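Local coordinates for CCMAN5 (Cellulosimicrobium cellulans, PDB 2XSG), which probably hydrolyses alpha-mannosidic linkages as a calcium-containing family 92 glycosidase and enables mannose-6-phosphate modification of yeast-produced lysosomal enzymes, at residues Asp464-Ser469 against Pro764-Ser769; Thr538-His543 against Arg568-Glu573; Tyr548-Leu553 against Pro595-Tyr600. All blocks are in the same frame, centred on the assembly; numbering follows the deposited sequence.

Interaction 1: residues Asp464-Ser469 against Pro764-Ser769; sequences DQYGLS and PAFSMS
Tyr466 and Phe766 each hold CG trans to their own backbone nitrogen (chi1 165° for Tyr466, 173° for Phe766), and with these torsions the two rings, one from helix 455-474 and one from the C-terminal tail, approach each other from opposite directions. They meet at the phenol end of the tyrosine: Tyr466 OH lies 3.4 Å from Phe766 CE2, and Tyr466 CE1 lies 3.8 Å from Phe766 CZ. The ring planes are inclined at 48° with centroids 5.8 Å apart, an oblique pair that fits neither the offset stack nor the T-shaped class.

Met768 supplies the second half of the contact. Its chain runs extended to CG and SD and bends only at the last torsion; it lies alongside the tyrosine, the two side chains pointing opposite ways, and brings SD to 4.0 Å from Tyr466 CD1. The sulfur is 5.3 Å from the Tyr466 ring centroid and near the ring plane, a Met-aromatic contact made at the edge. Within the tail, Met768 N lies 3.6 Å above the Phe766 ring plane, toward its rim.

Tyr466 has further partners outside the two segments. Its hydroxyl is hydrogen-bonded to Gly683 O, and its ring meets the nearly parallel ring of Tyr548. Within the helix, Ser469 OG donates to Tyr466 O over 2.6 Å, so the serine hydroxyl is satisfied on its own turn.

Across the two segments the chemistry is therefore apolar and sulfur-aromatic: the tail packs against the helix probably mainly through dispersion, with some ring electrostatics, while the tyrosine hydroxyl, a polar group at the meeting point, finds its acceptor in a third part of the chain.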
loop_
_atom_site.group_PDB
_atom_site.type_symbol
_atom_site.label_atom_id
_atom_site.label_comp_id
_atom_site.label_asym_id
_atom_site.label_seq_id
_atom_site.Cartn_x
_atom_site.Cartn_y
_atom_site.Cartn_z
ATOM N N ASP A 464 -12.196 -5.855 15.098
ATOM C CA ASP A 464 -13.132 -6.337 14.077
ATOM C C ASP A 464 -14.572 -6.206 14.519
ATOM O O ASP A 464 -15.421 -5.781 13.730
ATOM C CB ASP A 464 -12.871 -7.801 13.741
ATOM C CG ASP A 464 -11.694 -7.982 12.802
ATOM O OD1 ASP A 464 -11.318 -7.010 12.099
ATOM O OD2 ASP A 464 -11.156 -9.100 12.767
ATOM N N GLN A 465 -14.835 -6.582 15.776
ATOM C CA GLN A 465 -16.188 -6.543 16.327
ATOM C C GLN A 465 -16.682 -5.119 16.554
ATOM O O GLN A 465 -17.867 -4.818 16.286
ATOM C CB GLN A 465 -16.293 -7.377 17.603
ATOM C CG GLN A 465 -16.183 -8.879 17.381
ATOM C CD GLN A 465 -16.229 -9.648 18.695
ATOM O OE1 GLN A 465 -15.657 -9.211 19.683
ATOM N NE2 GLN A 465 -16.937 -10.778 18.715
ATOM N N TYR A 466 -15.794 -4.237 17.011
ATOM C CA TYR A 466 -16.136 -2.820 17.008
ATOM C C TYR A 466 -16.617 -2.386 15.604
ATOM O O TYR A 466 -17.659 -1.753 15.470
ATOM C CB TYR A 466 -14.986 -1.897 17.506
ATOM C CG TYR A 466 -15.266 -0.449 17.142
ATOM C CD1 TYR A 466 -16.241 0.289 17.823
ATOM C CD2 TYR A 466 -14.615 0.154 16.059
ATOM C CE1 TYR A 466 -16.542 1.611 17.448
ATOM C CE2 TYR A 466 -14.902 1.461 15.679
ATOM C CZ TYR A 466 -15.862 2.183 16.372
ATOM O OH TYR A 466 -16.135 3.470 15.992
ATOM N N GLY A 467 -15.854 -2.724 14.562
ATOM C CA GLY A 467 -16.211 -2.335 13.189
ATOM C C GLY A 467 -17.533 -2.925 12.720
ATOM O O GLY A 467 -18.377 -2.232 12.157
ATOM N N LEU A 468 -17.711 -4.215 12.958
ATOM C CA LEU A 468 -18.968 -4.876 12.662
ATOM C C LEU A 468 -20.136 -4.204 13.395
ATOM O O LEU A 468 -21.242 -4.059 12.831
ATOM C CB LEU A 468 -18.863 -6.330 13.059
ATOM C CG LEU A 468 -19.297 -7.473 12.167
ATOM C CD1 LEU A 468 -18.983 -7.277 10.695
ATOM C CD2 LEU A 468 -18.605 -8.734 12.722
ATOM N N SER A 469 -19.888 -3.773 14.629
ATOM C CA SER A 469 -20.944 -3.127 15.420
ATOM C C SER A 469 -21.488 -1.861 14.736
ATOM O O SER A 469 -22.693 -1.620 14.736
ATOM C CB SER A 469 -20.465 -2.834 16.850
ATOM O OG SER A 469 -19.795 -1.599 16.922
ATOM N N PRO A 764 -12.619 15.312 25.390
ATOM C CA PRO A 764 -12.206 13.908 25.164
ATOM C C PRO A 764 -12.432 13.446 23.736
ATOM O O PRO A 764 -13.394 13.877 23.091
ATOM C CB PRO A 764 -13.109 13.087 26.095
ATOM C CG PRO A 764 -13.942 14.081 26.887
ATOM C CD PRO A 764 -13.419 15.469 26.619
ATOM N N ALA A 765 -11.546 12.574 23.256
ATOM C CA ALA A 765 -11.668 11.998 21.921
ATOM C C ALA A 765 -12.576 10.781 21.985
ATOM O O ALA A 765 -12.993 10.369 23.067
ATOM C CB ALA A 765 -10.294 11.629 21.369
ATOM N N PHE A 766 -12.892 10.207 20.830
ATOM C CA PHE A 766 -13.774 9.047 20.790
ATOM C C PHE A 766 -13.201 7.814 21.495
ATOM O O PHE A 766 -12.050 7.427 21.286
ATOM C CB PHE A 766 -14.157 8.681 19.350
ATOM C CG PHE A 766 -14.927 7.408 19.246
ATOM C CD1 PHE A 766 -16.299 7.389 19.500
ATOM C CD2 PHE A 766 -14.285 6.215 18.930
ATOM C CE1 PHE A 766 -17.028 6.189 19.412
ATOM C CE2 PHE A 766 -14.997 5.004 18.848
ATOM C CZ PHE A 766 -16.377 4.996 19.090
ATOM N N SER A 767 -14.049 7.204 22.318
ATOM C CA SER A 767 -13.845 5.879 22.877
ATOM C C SER A 767 -15.219 5.245 22.929
ATOM O O SER A 767 -16.177 5.883 23.376
ATOM C CB SER A 767 -13.257 5.959 24.285
ATOM O OG SER A 767 -11.866 6.120 24.245
ATOM N N MET A 768 -15.318 4.003 22.450
ATOM C CA MET A 768 -16.575 3.253 22.421
ATOM C C MET A 768 -17.311 3.268 23.769
ATOM O O MET A 768 -18.510 3.505 23.815
ATOM C CB MET A 768 -16.315 1.810 21.976
ATOM C CG MET A 768 -17.541 0.918 21.947
ATOM S SD MET A 768 -17.135 -0.805 21.576
ATOM C CE MET A 768 -16.397 -1.344 23.117
ATOM N N SER A 769 -16.575 3.043 24.857
ATOM C CA SER A 769 -17.166 2.908 26.201
ATOM C C SER A 769 -17.768 4.201 26.770
ATOM O O SER A 769 -18.651 4.150 27.620
ATOM C CB SER A 769 -16.124 2.359 27.185
ATOM O OG SER A 769 -15.007 3.222 27.274
#

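Interaction 2: residues Thr538-His543 against Arg568-Glu573; sequences TLWQYH and RHMFGE
Trp540 packing on Met570 and His569 is a buried, largely apolar contact between the short helix 539-542 and the C-terminal end of helix 560-570, within the catalytic-domain sequence range of family 92. The evidence is in the side-chain approach: Trp540 and Met570 lie alongside each other with their ends pointing opposite ways, Met570 SD 3.7 Å from Trp540 CE3. The sulfur is 5.0 Å from the centroid of the six-membered ring and 65° off its normal, an oblique Met-aromatic contact.

Met570 gets there by a bend. Its CG is trans to the backbone nitrogen, but the chain turns at chi2 (79°), which brings Met570 CE to 3.4 Å from the backbone atom Trp540 O and, across the Gln541 side chain, to 4.0 Å from Gln541 CG. At the far end of the indole, Trp540 CZ2 sits 3.7 Å from His569 CD2, at the edge of the imidazole, with the two ring planes at 45°.

The start of helix 539-542 and the end of helix 560-570 are each closed by a capping motif. Thr538 and Gln541 form a capping box: Gln541 N donates to Thr538 OG1, and Thr538 N returns a bond to Gln541 OE1 that arrives from above the amide plane. The side-chain NE2 of Gln541 is hydrogen-bonded to Leu583 O. Helix 560-570 closes in a Schellman motif, in which Gly572, with positive phi, is the C-prime residue; Glu573 N reaches Arg568 O, and Gly572 N reaches His569 O.

Around this contact, strand 508-512 lies against Trp540 through Leu511, and Trp501 stacks on the His569 ring. Gln541 touches Tyr623 of strand 618-623, and Arg568 and Glu573 both contact Leu606 of helix 604-616.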
loop_
_atom_site.group_PDB
_atom_site.type_symbol
_atom_site.label_atom_id
_atom_site.label_comp_id
_atom_site.label_asym_id
_atom_site.label_seq_id
_atom_site.Cartn_x
_atom_site.Cartn_y
_atom_site.Cartn_z
ATOM N N THR A 538 5.414 -7.040 19.397
ATOM C CA THR A 538 5.618 -7.313 20.812
ATOM C C THR A 538 4.337 -6.975 21.565
ATOM O O THR A 538 3.463 -6.268 21.033
ATOM C CB THR A 538 6.731 -6.419 21.407
ATOM O OG1 THR A 538 6.247 -5.080 21.515
ATOM C CG2 THR A 538 7.996 -6.440 20.558
ATOM N N LEU A 539 4.241 -7.442 22.804
ATOM C CA LEU A 539 3.103 -7.101 23.660
ATOM C C LEU A 539 2.953 -5.583 23.891
ATOM O O LEU A 539 1.849 -5.065 23.809
ATOM C CB LEU A 539 3.135 -7.890 24.975
ATOM C CG LEU A 539 2.858 -9.389 24.778
ATOM C CD1 LEU A 539 3.430 -10.206 25.903
ATOM C CD2 LEU A 539 1.376 -9.685 24.589
ATOM N N TRP A 540 4.054 -4.872 24.143
ATOM C CA TRP A 540 4.006 -3.402 24.257
ATOM C C TRP A 540 3.394 -2.742 23.018
ATOM O O TRP A 540 2.678 -1.744 23.135
ATOM C CB TRP A 540 5.380 -2.817 24.481
ATOM C CG TRP A 540 5.833 -2.773 25.906
ATOM C CD1 TRP A 540 6.656 -3.652 26.525
ATOM C CD2 TRP A 540 5.502 -1.772 26.882
ATOM N NE1 TRP A 540 6.854 -3.274 27.833
ATOM C CE2 TRP A 540 6.159 -2.122 28.074
ATOM C CE3 TRP A 540 4.697 -0.627 26.863
ATOM C CZ2 TRP A 540 6.056 -1.361 29.239
ATOM C CZ3 TRP A 540 4.599 0.138 28.025
ATOM C CH2 TRP A 540 5.275 -0.245 29.199
ATOM N N GLN A 541 3.685 -3.296 21.842
ATOM C CA GLN A 541 3.209 -2.729 20.574
ATOM C C GLN A 541 1.727 -3.089 20.343
ATOM O O GLN A 541 0.902 -2.228 19.999
ATOM C CB GLN A 541 4.110 -3.198 19.420
ATOM C CG GLN A 541 5.541 -2.608 19.500
ATOM C CD GLN A 541 6.586 -3.398 18.715
ATOM O OE1 GLN A 541 6.264 -4.376 18.032
ATOM N NE2 GLN A 541 7.857 -2.966 18.803
ATOM N N TYR A 542 1.395 -4.359 20.553
ATOM C CA TYR A 542 0.009 -4.816 20.503
ATOM C C TYR A 542 -0.861 -4.313 21.654
ATOM O O TYR A 542 -2.090 -4.293 21.528
ATOM C CB TYR A 542 -0.047 -6.338 20.456
ATOM C CG TYR A 542 0.039 -6.929 19.083
ATOM C CD1 TYR A 542 1.272 -7.186 18.473
ATOM C CD2 TYR A 542 -1.113 -7.265 18.395
ATOM C CE1 TYR A 542 1.338 -7.756 17.195
ATOM C CE2 TYR A 542 -1.059 -7.828 17.127
ATOM C CZ TYR A 542 0.162 -8.077 16.541
ATOM O OH TYR A 542 0.154 -8.637 15.287
ATOM N N HIS A 543 -0.255 -3.911 22.772
ATOM C CA HIS A 543 -1.021 -3.359 23.902
ATOM C C HIS A 543 -2.080 -2.307 23.498
ATOM O O HIS A 543 -3.215 -2.310 24.022
ATOM C CB HIS A 543 -0.108 -2.788 24.996
ATOM C CG HIS A 543 -0.868 -2.245 26.171
ATOM N ND1 HIS A 543 -0.971 -0.897 26.432
ATOM C CD2 HIS A 543 -1.624 -2.866 27.108
ATOM C CE1 HIS A 543 -1.731 -0.708 27.498
ATOM N NE2 HIS A 543 -2.146 -1.888 27.923
ATOM N N ARG A 568 5.258 7.256 28.110
ATOM C CA ARG A 568 6.632 7.714 28.226
ATOM C C ARG A 568 7.658 6.582 28.134
ATOM O O ARG A 568 8.647 6.727 27.438
ATOM C CB ARG A 568 6.824 8.570 29.485
ATOM C CG ARG A 568 5.930 9.825 29.471
ATOM C CD ARG A 568 6.057 10.680 30.722
ATOM N NE ARG A 568 7.370 11.317 30.749
ATOM C CZ ARG A 568 7.625 12.574 30.390
ATOM N NH1 ARG A 568 6.662 13.378 29.996
ATOM N NH2 ARG A 568 8.862 13.020 30.445
ATOM N N HIS A 569 7.418 5.464 28.819
ATOM C CA HIS A 569 8.303 4.297 28.753
ATOM C C HIS A 569 8.328 3.659 27.350
ATOM O O HIS A 569 9.396 3.240 26.875
ATOM C CB HIS A 569 7.884 3.243 29.783
ATOM C CG HIS A 569 8.935 2.210 30.043
ATOM N ND1 HIS A 569 10.111 2.497 30.701
ATOM C CD2 HIS A 569 8.992 0.894 29.731
ATOM C CE1 HIS A 569 10.847 1.402 30.786
ATOM N NE2 HIS A 569 10.190 0.413 30.209
ATOM N N MET A 570 7.162 3.591 26.701
ATOM C CA MET A 570 7.036 3.109 25.304
ATOM C C MET A 570 8.037 3.772 24.354
ATOM O O MET A 570 8.555 3.145 23.424
ATOM C CB MET A 570 5.627 3.379 24.784
ATOM C CG MET A 570 5.334 2.796 23.398
ATOM S SD MET A 570 4.993 1.039 23.557
ATOM C CE MET A 570 4.730 0.586 21.846
ATOM N N PHE A 571 8.300 5.047 24.591
ATOM C CA PHE A 571 9.220 5.808 23.752
ATOM C C PHE A 571 10.575 6.128 24.383
ATOM O O PHE A 571 11.305 6.994 23.881
ATOM C CB PHE A 571 8.521 7.070 23.232
ATOM C CG PHE A 571 7.533 6.778 22.174
ATOM C CD1 PHE A 571 7.868 6.945 20.832
ATOM C CD2 PHE A 571 6.279 6.273 22.503
ATOM C CE1 PHE A 571 6.948 6.632 19.835
ATOM C CE2 PHE A 571 5.363 5.957 21.516
ATOM C CZ PHE A 571 5.702 6.132 20.182
ATOM N N GLY A 572 10.917 5.409 25.452
ATOM C CA GLY A 572 12.205 5.570 26.140
ATOM C C GLY A 572 12.519 6.995 26.570
ATOM O O GLY A 572 13.673 7.408 26.533
ATOM N N GLU A 573 11.498 7.743 26.980
ATOM C CA GLU A 573 11.669 9.165 27.353
ATOM C C GLU A 573 12.628 9.392 28.531
ATOM O O GLU A 573 13.289 10.442 28.619
ATOM C CB GLU A 573 10.313 9.817 27.655
ATOM C CG GLU A 573 9.481 10.125 26.423
ATOM C CD GLU A 573 10.030 11.289 25.594
ATOM O OE1 GLU A 573 10.823 12.099 26.113
ATOM O OE2 GLU A 573 9.678 11.387 24.401
#

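Interaction 3: residues Tyr548-Leu553 against Pro595-Tyr600; sequences YDMDAL and PYLFNY
Met550, in the first turn of helix 550-556, faces Tyr600 in a loop whose residues 597-600 take helix-like backbone angles but lack the regular hydrogen-bond pattern; their CA atoms are 7.7 Å apart, the closest CA pair of the two segments. Asp549 is the N-cap of the helix: its OD1 accepts from Ala552 N at 3.1 Å, met from above the carboxylate plane. In the loop, Tyr600 N donates to Leu597 O, one turn that sets Leu597 and Tyr600 facing the same methionine.

Met550 carries the contact. Its chain is folded at both chi2 and chi3 (-62° and -70°), so that it curls over the tyrosine instead of stretching past it, the two side chains crossing at about a right angle. CG rests over one face of the ring, 3.9 Å from the Tyr600 centroid and 23° off the normal, a CH-pi contact, while CB comes to 3.6 Å from Tyr600 CD2. The sulfur is 5.0 Å from the same centroid, a Met-aromatic contact. The fold returns CE towards Leu597, whose CD1 is 4.1 Å away.

Leu597 also touches Met567 of helix 560-570, and Tyr600 touches Val680. The result is an N-capped helix start packed through Met550 onto Tyr600 and Leu597 of the loop between helices 560-570 and 604-616, in the catalytic-domain range of this family 92 enzyme.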
loop_
_atom_site.group_PDB
_atom_site.type_symbol
_atom_site.label_atom_id
_atom_site.label_comp_id
_atom_site.label_asym_id
_atom_site.label_seq_id
_atom_site.Cartn_x
_atom_site.Cartn_y
_atom_site.Cartn_z
ATOM N N TYR A 548 -10.159 1.843 19.392
ATOM C CA TYR A 548 -11.541 2.309 19.497
ATOM C C TYR A 548 -11.972 2.538 20.951
ATOM O O TYR A 548 -13.114 2.934 21.209
ATOM C CB TYR A 548 -12.485 1.291 18.837
ATOM C CG TYR A 548 -12.351 -0.111 19.408
ATOM C CD1 TYR A 548 -13.203 -0.566 20.407
ATOM C CD2 TYR A 548 -11.352 -0.973 18.951
ATOM C CE1 TYR A 548 -13.059 -1.841 20.946
ATOM C CE2 TYR A 548 -11.203 -2.230 19.471
ATOM C CZ TYR A 548 -12.064 -2.669 20.459
ATOM O OH TYR A 548 -11.883 -3.930 20.966
ATOM N N ASP A 549 -11.071 2.271 21.898
ATOM C CA ASP A 549 -11.387 2.453 23.320
ATOM C C ASP A 549 -10.173 2.701 24.222
ATOM O O ASP A 549 -9.876 1.922 25.151
ATOM C CB ASP A 549 -12.225 1.278 23.852
ATOM C CG ASP A 549 -13.268 1.729 24.870
ATOM O OD1 ASP A 549 -13.064 2.780 25.521
ATOM O OD2 ASP A 549 -14.284 1.028 25.024
ATOM N N MET A 550 -9.505 3.814 23.946
ATOM C CA MET A 550 -8.418 4.321 24.756
ATOM C C MET A 550 -8.874 4.608 26.173
ATOM O O MET A 550 -8.101 4.437 27.091
ATOM C CB MET A 550 -7.810 5.585 24.122
ATOM C CG MET A 550 -6.900 5.311 22.900
ATOM S SD MET A 550 -5.471 4.306 23.340
ATOM C CE MET A 550 -4.530 5.461 24.341
ATOM N N ASP A 551 -10.124 5.030 26.355
ATOM C CA ASP A 551 -10.606 5.331 27.704
ATOM C C ASP A 551 -10.620 4.074 28.563
ATOM O O ASP A 551 -10.113 4.085 29.684
ATOM C CB ASP A 551 -11.989 5.955 27.685
ATOM C CG ASP A 551 -12.371 6.552 29.041
ATOM O OD1 ASP A 551 -12.949 5.825 29.880
ATOM O OD2 ASP A 551 -12.072 7.744 29.273
ATOM N N ALA A 552 -11.197 2.994 28.030
ATOM C CA ALA A 552 -11.235 1.727 28.744
ATOM C C ALA A 552 -9.815 1.179 28.900
ATOM O O ALA A 552 -9.488 0.581 29.913
ATOM C CB ALA A 552 -12.133 0.715 28.022
ATOM N N LEU A 553 -8.968 1.392 27.892
ATOM C CA LEU A 553 -7.593 0.925 27.983
ATOM C C LEU A 553 -6.854 1.659 29.100
ATOM O O LEU A 553 -6.179 1.017 29.903
ATOM C CB LEU A 553 -6.858 1.053 26.653
ATOM C CG LEU A 553 -5.510 0.339 26.551
ATOM C CD1 LEU A 553 -5.736 -1.160 26.603
ATOM C CD2 LEU A 553 -4.837 0.688 25.245
ATOM N N PRO A 595 2.728 6.949 18.284
ATOM C CA PRO A 595 3.232 8.309 18.509
ATOM C C PRO A 595 2.174 9.351 18.803
ATOM O O PRO A 595 2.473 10.350 19.441
ATOM C CB PRO A 595 3.946 8.649 17.198
ATOM C CG PRO A 595 4.302 7.310 16.613
ATOM C CD PRO A 595 3.252 6.366 17.034
ATOM N N TYR A 596 0.945 9.109 18.354
ATOM C CA TYR A 596 -0.148 10.045 18.564
ATOM C C TYR A 596 -0.934 9.794 19.854
ATOM O O TYR A 596 -1.925 10.481 20.110
ATOM C CB TYR A 596 -1.092 10.042 17.351
ATOM C CG TYR A 596 -0.408 10.431 16.054
ATOM C CD1 TYR A 596 0.233 9.474 15.268
ATOM C CD2 TYR A 596 -0.400 11.759 15.618
ATOM C CE1 TYR A 596 0.873 9.827 14.079
ATOM C CE2 TYR A 596 0.240 12.121 14.435
ATOM C CZ TYR A 596 0.866 11.152 13.671
ATOM O OH TYR A 596 1.493 11.506 12.497
ATOM N N LEU A 597 -0.508 8.833 20.671
ATOM C CA LEU A 597 -1.255 8.543 21.905
ATOM C C LEU A 597 -0.930 9.452 23.089
ATOM O O LEU A 597 -1.640 9.449 24.099
ATOM C CB LEU A 597 -1.145 7.065 22.287
ATOM C CG LEU A 597 -1.563 6.109 21.161
ATOM C CD1 LEU A 597 -1.500 4.660 21.624
ATOM C CD2 LEU A 597 -2.950 6.448 20.627
ATOM N N PHE A 598 0.141 10.230 22.968
ATOM C CA PHE A 598 0.469 11.218 23.987
ATOM C C PHE A 598 -0.622 12.279 24.143
ATOM O O PHE A 598 -0.770 12.849 25.230
ATOM C CB PHE A 598 1.834 11.857 23.716
ATOM C CG PHE A 598 2.991 10.930 23.929
ATOM C CD1 PHE A 598 3.703 10.423 22.835
ATOM C CD2 PHE A 598 3.384 10.567 25.218
ATOM C CE1 PHE A 598 4.811 9.586 23.019
ATOM C CE2 PHE A 598 4.485 9.729 25.416
ATOM C CZ PHE A 598 5.198 9.229 24.307
ATOM N N ASN A 599 -1.386 12.520 23.067
ATOM C CA ASN A 599 -2.569 13.382 23.105
ATOM C C ASN A 599 -3.596 12.869 24.121
ATOM O O ASN A 599 -4.346 13.640 24.705
ATOM C CB ASN A 599 -3.254 13.428 21.731
ATOM C CG ASN A 599 -2.501 14.256 20.705
ATOM O OD1 ASN A 599 -1.472 14.867 20.996
ATOM N ND2 ASN A 599 -3.018 14.272 19.477
ATOM N N TYR A 600 -3.628 11.556 24.311
ATOM C CA TYR A 600 -4.578 10.922 25.224
ATOM C C TYR A 600 -4.089 10.910 26.655
ATOM O O TYR A 600 -4.894 10.768 27.573
ATOM C CB TYR A 600 -4.860 9.483 24.802
ATOM C CG TYR A 600 -5.608 9.320 23.490
ATOM C CD1 TYR A 600 -4.940 9.430 22.260
ATOM C CD2 TYR A 600 -6.973 9.020 23.472
ATOM C CE1 TYR A 600 -5.614 9.255 21.050
ATOM C CE2 TYR A 600 -7.659 8.834 22.244
ATOM C CZ TYR A 600 -6.958 8.945 21.044
ATOM O OH TYR A 600 -7.597 8.790 19.834
#

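The three contacts lie in a row, interaction 3 in the middle, each centre about 25 Å from that of the chain. Interactions 1 and 3, centres 12 Å apart, touch directly: Met768 N and Tyr548 O are probably hydrogen-bonded, and so are Ser769 OG and Asp549 OD1. Interactions 2 and 3, centres 13 Å apart, meet through Phe571 and Phe598; interactions 1 and 2, at 22 Å, do not touch. Helices 539-542, 550-556 and 560-570 are consecutive, and the segments of interactions 2 and 3 alternate, so the two contacts are interleaved in sequence as well as touching in space. Interaction 1 spans both, bringing the C-terminal tail back onto helix 455-474 and the N-cap of helix 550-556.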